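Local structure of cellobiose 2-epimerase (Caldibacillus thermoamylovorans, 5ZHB) at residues G289-E294 / W307-A312; D301-W306 / S355-G360; E311-F316 / E333-Y338. The protein catalyses the epimerisation of the reducing-end glucose of cellobiose at C2, converting it reversibly to glucosyl-mannose. All blocks are in the same frame, centred on the assembly; numbering follows the deposited sequence.

Contact 1: G289-E294 / W307-A312; sequences GSLAYE and WVQVEA
Gln-309 reaches from helix 306-323 to the backbone of Leu-291 and binds it with both ends of its amide. Its OE1 takes the N-H of Leu-291 at 2.9 Å, and its NE2 gives a hydrogen to the O of Leu-291, also at 2.9 Å. Both bonds are close to straight (165° and 163°), and each reaches its carbonyl oxygen in plane, on a lone pair. The glutamine chain is bent at chi2 (-53°), which brings CD round to face the loop. One donor and one acceptor fix which way the amide is turned, since a flip would set NH2 against N-H and O against O. NE2 also makes a weak bond to the O of Val-305.

The Leu-291 and Gln-309 side chains run past each other in opposite directions. The leucine has CG anti to its carbonyl carbon, and its two methyls close on Ala-312: CD1 lies a tight 3.4 Å from Ala-312 CB, CD2 3.6 Å from the same CB. Val-308 presents one branch to each neighbour. Its CG1 touches CB of Leu-291 at 3.8 Å, while its CG2 meets the edge of the Tyr-293 ring at CD1, also 3.8 Å away. That same CG2 sits over the centre of the Trp-307 ring in its own helix, and Trp-307 in turn stacks on His-376. Ser-290 turns its hydroxyl to Asp-288 and Arg-304.

In a chain whose family folds as an (alpha/alpha)6 barrel, this is a loop held along the start of a helix: the segment entering strand 294-296 lies against the opening turns of helix 306-323, with a glutamine amide pairing to one residue's N-H and C=O much as a neighbouring strand would.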
loop_
_atom_site.group_PDB
_atom_site.type_symbol
_atom_site.label_atom_id
_atom_site.label_comp_id
_atom_site.label_asym_id
_atom_site.label_seq_id
_atom_site.Cartn_x
_atom_site.Cartn_y
_atom_site.Cartn_z
ATOM N N GLY A 289 -13.789 9.910 16.052
ATOM C CA GLY A 289 -12.705 10.439 15.236
ATOM C C GLY A 289 -11.995 9.349 14.426
ATOM O O GLY A 289 -11.160 9.666 13.576
ATOM N N SER A 290 -12.337 8.081 14.677
ATOM C CA SER A 290 -11.736 6.954 13.957
ATOM C C SER A 290 -12.411 6.804 12.593
ATOM O O SER A 290 -13.446 7.413 12.348
ATOM C CB SER A 290 -11.800 5.669 14.785
ATOM O OG SER A 290 -13.098 5.088 14.834
ATOM N N LEU A 291 -11.860 5.968 11.704
ATOM C CA LEU A 291 -12.533 5.684 10.439
ATOM C C LEU A 291 -13.092 4.275 10.403
ATOM O O LEU A 291 -12.412 3.315 10.751
ATOM C CB LEU A 291 -11.614 5.856 9.240
ATOM C CG LEU A 291 -11.451 7.305 8.808
ATOM C CD1 LEU A 291 -10.392 7.932 9.656
ATOM C CD2 LEU A 291 -11.183 7.382 7.342
ATOM N N ALA A 292 -14.331 4.180 9.903
ATOM C CA ALA A 292 -14.952 2.928 9.549
ATOM C C ALA A 292 -14.172 2.273 8.416
ATOM O O ALA A 292 -13.331 2.914 7.788
ATOM C CB ALA A 292 -16.407 3.161 9.139
ATOM N N TYR A 293 -14.525 1.016 8.118
ATOM C CA TYR A 293 -13.807 0.240 7.115
ATOM C C TYR A 293 -14.492 0.292 5.752
ATOM O O TYR A 293 -13.872 0.651 4.751
ATOM C CB TYR A 293 -13.668 -1.192 7.644
ATOM C CG TYR A 293 -12.889 -2.121 6.735
ATOM C CD1 TYR A 293 -11.677 -1.739 6.159
ATOM C CD2 TYR A 293 -13.390 -3.376 6.430
ATOM C CE1 TYR A 293 -10.969 -2.604 5.336
ATOM C CE2 TYR A 293 -12.705 -4.233 5.594
ATOM C CZ TYR A 293 -11.500 -3.843 5.043
ATOM O OH TYR A 293 -10.870 -4.725 4.220
ATOM N N GLU A 294 -15.736 -0.181 5.684
ATOM C CA GLU A 294 -16.393 -0.371 4.400
ATOM C C GLU A 294 -17.882 -0.113 4.571
ATOM O O GLU A 294 -18.416 -0.248 5.679
ATOM C CB GLU A 294 -16.329 -1.812 3.890
ATOM C CG GLU A 294 -14.996 -2.205 3.267
ATOM C CD GLU A 294 -14.972 -3.697 2.948
ATOM O OE1 GLU A 294 -15.819 -4.461 3.449
ATOM O OE2 GLU A 294 -14.078 -4.081 2.188
ATOM N N TRP A 307 -4.542 0.093 8.762
ATOM C CA TRP A 307 -4.030 0.799 7.591
ATOM C C TRP A 307 -4.968 1.931 7.171
ATOM O O TRP A 307 -4.485 2.948 6.678
ATOM C CB TRP A 307 -3.724 -0.142 6.413
ATOM C CG TRP A 307 -4.898 -0.781 5.717
ATOM C CD1 TRP A 307 -5.405 -2.028 5.924
ATOM C CD2 TRP A 307 -5.674 -0.206 4.646
ATOM N NE1 TRP A 307 -6.465 -2.258 5.091
ATOM C CE2 TRP A 307 -6.655 -1.154 4.297
ATOM C CE3 TRP A 307 -5.634 1.018 3.959
ATOM C CZ2 TRP A 307 -7.581 -0.918 3.277
ATOM C CZ3 TRP A 307 -6.537 1.238 2.940
ATOM C CH2 TRP A 307 -7.513 0.289 2.615
ATOM N N VAL A 308 -6.278 1.734 7.412
ATOM C CA VAL A 308 -7.272 2.754 7.090
ATOM C C VAL A 308 -7.024 4.025 7.904
ATOM O O VAL A 308 -6.983 5.125 7.352
ATOM C CB VAL A 308 -8.689 2.178 7.293
ATOM C CG1 VAL A 308 -9.748 3.270 7.177
ATOM C CG2 VAL A 308 -8.979 0.988 6.384
ATOM N N GLN A 309 -6.679 3.870 9.182
ATOM C CA GLN A 309 -6.477 5.011 10.051
ATOM C C GLN A 309 -5.270 5.805 9.567
ATOM O O GLN A 309 -5.324 7.027 9.471
ATOM C CB GLN A 309 -6.281 4.595 11.505
ATOM C CG GLN A 309 -7.288 3.591 12.046
ATOM C CD GLN A 309 -8.733 4.000 11.849
ATOM O OE1 GLN A 309 -9.109 5.134 12.131
ATOM N NE2 GLN A 309 -9.527 3.120 11.263
ATOM N N VAL A 310 -4.148 5.139 9.280
ATOM C CA VAL A 310 -2.956 5.900 8.938
ATOM C C VAL A 310 -3.067 6.542 7.544
ATOM O O VAL A 310 -2.507 7.601 7.325
ATOM C CB VAL A 310 -1.662 5.060 9.025
ATOM C CG1 VAL A 310 -1.528 4.378 10.376
ATOM C CG2 VAL A 310 -1.510 4.051 7.905
ATOM N N GLU A 311 -3.666 5.859 6.572
ATOM C CA GLU A 311 -3.907 6.473 5.265
ATOM C C GLU A 311 -4.809 7.697 5.426
ATOM O O GLU A 311 -4.643 8.674 4.710
ATOM C CB GLU A 311 -4.493 5.506 4.240
ATOM C CG GLU A 311 -3.524 4.387 3.852
ATOM C CD GLU A 311 -2.195 4.791 3.281
ATOM O OE1 GLU A 311 -2.129 5.907 2.727
ATOM O OE2 GLU A 311 -1.197 4.009 3.416
ATOM N N ALA A 312 -5.785 7.640 6.321
ATOM C CA ALA A 312 -6.629 8.814 6.562
ATOM C C ALA A 312 -5.794 9.965 7.131
ATOM O O ALA A 312 -5.955 11.126 6.728
ATOM C CB ALA A 312 -7.780 8.441 7.465
#

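Contact 2: D301-W306 / S355-G360; sequences DYTRVW and SVEADG
Arg-304 and Val-356 form a hydrogen-bonded antiparallel pair. The N of Arg-304 gives its hydrogen to the O of Val-356 at 2.9 Å, and the N of Val-356 returns one to the O of Arg-304 at 2.8 Å. That last oxygen also receives a CA-H contact from Ser-355. Val-305 and Ser-355 follow as the non-hydrogen-bonded pair.

Among side chains, CG2 of Thr-303 packs on CB of Ser-355 at 3.5 Å. NH1 of Arg-304 comes to 3.5 Å from CA of Ala-358 and bonds the O of Tyr-302, while NH2 makes a salt bridge to Asp-288 and NE bonds OG of Ser-290. An alanine in place of Arg-304 would probably leave Asp-288 and Ser-290 without these partners and open a gap beside Ala-358.

OD1 of Asp-301 accepts the N-H of Thr-303, which makes an Asx turn, and also takes the hydroxyl OG1 of Thr-303. A water donates to that OG1 and to OE2 of Glu-357, which also bonds OG1 of Thr-363.

Strand 355-356 lies at one edge of a four-stranded antiparallel sheet and pairs with strand 299-305; Arg-304 and Val-356 both rest on Tyr-338 of helix 326-343, and Val-305 leads directly into helix 306-323.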
loop_
_atom_site.group_PDB
_atom_site.type_symbol
_atom_site.label_atom_id
_atom_site.label_comp_id
_atom_site.label_asym_id
_atom_site.label_seq_id
_atom_site.Cartn_x
_atom_site.Cartn_y
_atom_site.Cartn_z
ATOM N N ASP A 301 -19.365 -1.554 7.944
ATOM C CA ASP A 301 -18.487 -2.276 8.838
ATOM C C ASP A 301 -17.721 -1.244 9.662
ATOM O O ASP A 301 -16.910 -0.508 9.112
ATOM C CB ASP A 301 -17.654 -3.249 8.015
ATOM C CG ASP A 301 -16.659 -4.075 8.806
ATOM O OD1 ASP A 301 -16.493 -3.811 9.993
ATOM O OD2 ASP A 301 -16.099 -5.006 8.221
ATOM N N TYR A 302 -17.975 -1.240 10.977
ATOM C CA TYR A 302 -17.441 -0.264 11.913
ATOM C C TYR A 302 -16.104 -0.717 12.510
ATOM O O TYR A 302 -15.570 -0.036 13.383
ATOM C CB TYR A 302 -18.444 -0.027 13.056
ATOM C CG TYR A 302 -19.642 0.794 12.606
ATOM C CD1 TYR A 302 -19.501 2.152 12.355
ATOM C CD2 TYR A 302 -20.884 0.214 12.389
ATOM C CE1 TYR A 302 -20.567 2.917 11.909
ATOM C CE2 TYR A 302 -21.961 0.973 11.949
ATOM C CZ TYR A 302 -21.798 2.325 11.708
ATOM O OH TYR A 302 -22.807 3.116 11.253
ATOM N N THR A 303 -15.523 -1.795 11.993
ATOM C CA THR A 303 -14.184 -2.204 12.408
ATOM C C THR A 303 -13.193 -1.095 12.075
ATOM O O THR A 303 -13.217 -0.558 10.973
ATOM C CB THR A 303 -13.750 -3.475 11.684
ATOM O OG1 THR A 303 -14.746 -4.462 11.896
ATOM C CG2 THR A 303 -12.421 -4.006 12.213
ATOM N N ARG A 304 -12.344 -0.746 13.044
ATOM C CA ARG A 304 -11.257 0.189 12.842
ATOM C C ARG A 304 -9.995 -0.577 12.439
ATOM O O ARG A 304 -9.413 -1.272 13.276
ATOM C CB ARG A 304 -10.960 0.963 14.121
ATOM C CG ARG A 304 -11.892 2.130 14.417
ATOM C CD ARG A 304 -13.270 1.633 14.887
ATOM N NE ARG A 304 -14.006 2.693 15.584
ATOM C CZ ARG A 304 -15.249 2.582 16.061
ATOM N NH1 ARG A 304 -15.984 1.529 15.771
ATOM N NH2 ARG A 304 -15.754 3.569 16.772
ATOM N N VAL A 305 -9.645 -0.498 11.151
ATOM C CA VAL A 305 -8.565 -1.287 10.572
ATOM C C VAL A 305 -7.342 -0.396 10.565
ATOM O O VAL A 305 -7.465 0.770 10.190
ATOM C CB VAL A 305 -8.893 -1.825 9.163
ATOM C CG1 VAL A 305 -7.728 -2.574 8.540
ATOM C CG2 VAL A 305 -10.085 -2.770 9.189
ATOM N N TRP A 306 -6.165 -0.956 10.918
ATOM C CA TRP A 306 -4.974 -0.158 11.162
ATOM C C TRP A 306 -4.595 0.693 9.945
ATOM O O TRP A 306 -4.381 1.912 10.069
ATOM C CB TRP A 306 -3.805 -1.040 11.673
ATOM C CG TRP A 306 -2.831 -1.479 10.612
ATOM C CD1 TRP A 306 -1.655 -0.862 10.322
ATOM C CD2 TRP A 306 -2.974 -2.538 9.654
ATOM N NE1 TRP A 306 -1.031 -1.500 9.287
ATOM C CE2 TRP A 306 -1.817 -2.518 8.840
ATOM C CE3 TRP A 306 -3.940 -3.511 9.409
ATOM C CZ2 TRP A 306 -1.626 -3.394 7.774
ATOM C CZ3 TRP A 306 -3.731 -4.405 8.381
ATOM C CH2 TRP A 306 -2.592 -4.353 7.583
ATOM N N SER A 355 -6.729 -4.709 13.784
ATOM C CA SER A 355 -7.946 -3.915 13.837
ATOM C C SER A 355 -8.478 -3.867 15.259
ATOM O O SER A 355 -8.014 -4.617 16.121
ATOM C CB SER A 355 -8.977 -4.426 12.838
ATOM O OG SER A 355 -9.330 -5.781 13.062
ATOM N N VAL A 356 -9.432 -2.959 15.474
ATOM C CA VAL A 356 -10.137 -2.813 16.734
ATOM C C VAL A 356 -11.639 -2.881 16.466
ATOM O O VAL A 356 -12.133 -2.295 15.509
ATOM C CB VAL A 356 -9.761 -1.519 17.472
ATOM C CG1 VAL A 356 -10.524 -1.400 18.780
ATOM C CG2 VAL A 356 -8.260 -1.432 17.692
ATOM N N GLU A 357 -12.347 -3.659 17.287
ATOM C CA GLU A 357 -13.800 -3.770 17.197
ATOM C C GLU A 357 -14.469 -2.514 17.770
ATOM O O GLU A 357 -13.812 -1.692 18.420
ATOM C CB GLU A 357 -14.276 -5.001 17.967
ATOM C CG GLU A 357 -13.642 -6.322 17.527
ATOM C CD GLU A 357 -13.876 -6.682 16.077
ATOM O OE1 GLU A 357 -15.014 -6.437 15.631
ATOM O OE2 GLU A 357 -12.954 -7.168 15.383
ATOM N N ALA A 358 -15.788 -2.364 17.526
ATOM C CA ALA A 358 -16.555 -1.199 17.965
ATOM C C ALA A 358 -16.568 -1.073 19.485
ATOM O O ALA A 358 -16.641 0.036 20.008
ATOM C CB ALA A 358 -17.959 -1.267 17.433
ATOM N N ASP A 359 -16.470 -2.201 20.193
ATOM C CA ASP A 359 -16.414 -2.199 21.650
ATOM C C ASP A 359 -15.067 -1.708 22.175
ATOM O O ASP A 359 -14.902 -1.638 23.388
ATOM C CB ASP A 359 -16.682 -3.579 22.228
ATOM C CG ASP A 359 -15.862 -4.691 21.592
ATOM O OD1 ASP A 359 -14.638 -4.508 21.475
ATOM O OD2 ASP A 359 -16.457 -5.709 21.176
ATOM N N GLY A 360 -14.090 -1.436 21.292
ATOM C CA GLY A 360 -12.772 -0.991 21.724
ATOM C C GLY A 360 -11.778 -2.137 21.931
ATOM O O GLY A 360 -10.598 -1.904 22.193
HETATM O O HOH W 1 -13.734 -7.522 12.572
#

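Contact 3: E311-F316 / E333-Y338; sequences EAMVGF and ERIWDY
Met-313 and Ile-335 meet at the centre of a helical hairpin, the antiparallel pair made by helices 306-323 and 326-343, which follow each other in the chain. The axes of the short segments approach to 9.6 Å at an angle of 161°, and the contact between them is wholly apolar, with no hydrogen bond crossing it. The Met-313 and Ile-335 side chains pass alongside each other in opposite directions, and CG of Met-313 comes within 3.6 Å of CG2 of Ile-335.

Ile-335 uses its two branches for different neighbours. CG2, anti to the backbone N, lies against the methionine chain. The other branch extends to CD1, which touches CB of Ala-312 at 3.8 Å and, from the edge and near the plane of the Phe-316 ring, meets CD2 of Phe-316 at 3.8 Å. The isoleucine and the phenylalanine cross at about a right angle.

Such antiparallel pairs are the building units of the (alpha/alpha)6 barrel known in the GlcNAc 2-epimerase family, and the interior of this pair is carried further by Phe-316, which also packs on Ala-331 and Val-332 of the second helix.

On the other flank the methionine reaches Trp-336. SD of Met-313 is 3.9 Å from CB of Trp-336. In an oblique Met-aromatic contact, Met-313 SD lies 5.4 Å from the centroid of the Trp-336 six-membered ring, 68° off the ring normal. The chain then bends at chi3 (-72°), placing CE of Met-313 4.1 Å from CE3 of Trp-336. The indole itself is held from beyond the pair, with NE1 bonded to OE1 of Glu-7 and its ring edge-to-face with Phe-8, both on helix 2-21. Phe-380 and Phe-384 of helix 375-387 also pack on Met-313.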
loop_
_atom_site.group_PDB
_atom_site.type_symbol
_atom_site.label_atom_id
_atom_site.label_comp_id
_atom_site.label_asym_id
_atom_site.label_seq_id
_atom_site.Cartn_x
_atom_site.Cartn_y
_atom_site.Cartn_z
ATOM N N GLU A 311 -3.666 5.859 6.572
ATOM C CA GLU A 311 -3.907 6.473 5.265
ATOM C C GLU A 311 -4.809 7.697 5.426
ATOM O O GLU A 311 -4.643 8.674 4.710
ATOM C CB GLU A 311 -4.493 5.506 4.240
ATOM C CG GLU A 311 -3.524 4.387 3.852
ATOM C CD GLU A 311 -2.195 4.791 3.281
ATOM O OE1 GLU A 311 -2.129 5.907 2.727
ATOM O OE2 GLU A 311 -1.197 4.009 3.416
ATOM N N ALA A 312 -5.785 7.640 6.321
ATOM C CA ALA A 312 -6.629 8.814 6.562
ATOM C C ALA A 312 -5.794 9.965 7.131
ATOM O O ALA A 312 -5.955 11.126 6.728
ATOM C CB ALA A 312 -7.780 8.441 7.465
ATOM N N MET A 313 -4.861 9.657 8.041
ATOM C CA MET A 313 -4.019 10.719 8.601
ATOM C C MET A 313 -3.196 11.363 7.489
ATOM O O MET A 313 -3.102 12.593 7.413
ATOM C CB MET A 313 -3.130 10.248 9.766
ATOM C CG MET A 313 -3.912 10.044 11.041
ATOM S SD MET A 313 -2.973 9.505 12.492
ATOM C CE MET A 313 -2.541 7.792 12.138
ATOM N N VAL A 314 -2.644 10.568 6.567
ATOM C CA VAL A 314 -1.811 11.154 5.534
ATOM C C VAL A 314 -2.698 11.965 4.576
ATOM O O VAL A 314 -2.377 13.096 4.236
ATOM C CB VAL A 314 -0.936 10.127 4.791
ATOM C CG1 VAL A 314 -0.128 10.771 3.666
ATOM C CG2 VAL A 314 -0.009 9.402 5.769
ATOM N N GLY A 315 -3.803 11.376 4.127
ATOM C CA GLY A 315 -4.613 11.985 3.094
ATOM C C GLY A 315 -5.248 13.269 3.616
ATOM O O GLY A 315 -5.314 14.245 2.889
ATOM N N PHE A 316 -5.641 13.250 4.888
ATOM C CA PHE A 316 -6.241 14.421 5.515
ATOM C C PHE A 316 -5.212 15.532 5.682
ATOM O O PHE A 316 -5.542 16.701 5.449
ATOM C CB PHE A 316 -6.957 14.041 6.799
ATOM C CG PHE A 316 -8.276 13.295 6.671
ATOM C CD1 PHE A 316 -9.088 13.361 5.536
ATOM C CD2 PHE A 316 -8.739 12.555 7.739
ATOM C CE1 PHE A 316 -10.296 12.669 5.485
ATOM C CE2 PHE A 316 -9.958 11.888 7.693
ATOM C CZ PHE A 316 -10.716 11.925 6.557
ATOM N N GLU A 333 -5.583 14.899 14.179
ATOM C CA GLU A 333 -5.296 14.839 15.602
ATOM C C GLU A 333 -6.170 13.780 16.264
ATOM O O GLU A 333 -5.677 13.014 17.080
ATOM C CB GLU A 333 -5.495 16.226 16.242
ATOM C CG GLU A 333 -4.460 17.268 15.825
ATOM C CD GLU A 333 -4.746 18.727 16.237
ATOM O OE1 GLU A 333 -5.690 18.957 17.026
ATOM O OE2 GLU A 333 -4.039 19.646 15.758
ATOM N N ARG A 334 -7.466 13.719 15.921
ATOM C CA ARG A 334 -8.377 12.803 16.572
ATOM C C ARG A 334 -8.126 11.349 16.155
ATOM O O ARG A 334 -8.268 10.437 16.967
ATOM C CB ARG A 334 -9.839 13.144 16.278
ATOM C CG ARG A 334 -10.202 14.512 16.838
ATOM C CD ARG A 334 -11.620 14.886 16.421
ATOM N NE ARG A 334 -12.568 14.111 17.216
ATOM C CZ ARG A 334 -13.695 13.531 16.829
ATOM N NH1 ARG A 334 -14.101 13.539 15.569
ATOM N NH2 ARG A 334 -14.415 12.904 17.732
ATOM N N ILE A 335 -7.745 11.106 14.898
ATOM C CA ILE A 335 -7.370 9.748 14.526
ATOM C C ILE A 335 -6.151 9.330 15.350
ATOM O O ILE A 335 -6.081 8.199 15.823
ATOM C CB ILE A 335 -7.071 9.619 13.021
ATOM C CG1 ILE A 335 -8.285 9.998 12.171
ATOM C CG2 ILE A 335 -6.579 8.201 12.691
ATOM C CD1 ILE A 335 -7.910 10.307 10.736
ATOM N N TRP A 336 -5.171 10.220 15.469
ATOM C CA TRP A 336 -3.957 9.860 16.165
ATOM C C TRP A 336 -4.245 9.501 17.618
ATOM O O TRP A 336 -3.753 8.486 18.122
ATOM C CB TRP A 336 -2.937 10.979 16.070
ATOM C CG TRP A 336 -1.651 10.654 16.778
ATOM C CD1 TRP A 336 -1.026 11.450 17.689
ATOM C CD2 TRP A 336 -0.809 9.498 16.598
ATOM N NE1 TRP A 336 0.132 10.864 18.113
ATOM C CE2 TRP A 336 0.307 9.677 17.450
ATOM C CE3 TRP A 336 -0.869 8.337 15.818
ATOM C CZ2 TRP A 336 1.339 8.751 17.538
ATOM C CZ3 TRP A 336 0.170 7.418 15.907
ATOM C CH2 TRP A 336 1.257 7.635 16.741
ATOM N N ASP A 337 -5.083 10.294 18.291
ATOM C CA ASP A 337 -5.487 9.956 19.648
ATOM C C ASP A 337 -6.151 8.595 19.744
ATOM O O ASP A 337 -5.913 7.848 20.690
ATOM C CB ASP A 337 -6.477 10.945 20.236
ATOM C CG ASP A 337 -5.770 11.952 21.118
ATOM O OD1 ASP A 337 -5.127 11.498 22.104
ATOM O OD2 ASP A 337 -5.808 13.149 20.766
ATOM N N TYR A 338 -7.062 8.310 18.815
ATOM C CA TYR A 338 -7.690 7.007 18.789
ATOM C C TYR A 338 -6.625 5.910 18.651
ATOM O O TYR A 338 -6.687 4.891 19.353
ATOM C CB TYR A 338 -8.672 6.901 17.626
ATOM C CG TYR A 338 -9.357 5.554 17.588
ATOM C CD1 TYR A 338 -10.560 5.321 18.246
ATOM C CD2 TYR A 338 -8.784 4.507 16.876
ATOM C CE1 TYR A 338 -11.161 4.070 18.224
ATOM C CE2 TYR A 338 -9.359 3.259 16.879
ATOM C CZ TYR A 338 -10.551 3.037 17.536
ATOM O OH TYR A 338 -11.065 1.778 17.462
#

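Helix 306-323 ties the three together: contact 1 uses its opening turns, contact 3 the turns that follow, sharing Glu-311 and Ala-312, and contact 2 uses the strand 299-305 that runs into it. Centres of contacts 1 and 3 are about 8 Å apart, those of 1 and 2 about 9 Å, those of 2 and 3 about 15 Å. Along the chain, segments of contacts 1 and 2 alternate, and contact 3 is nested inside the loop that contact 2 closes. Each contact touches the other two directly, contacts 1 and 3 through Leu-291 and Ile-335. Sheet, loop and helical hairpin thus form one continuous packed region on one side of the chain's centre.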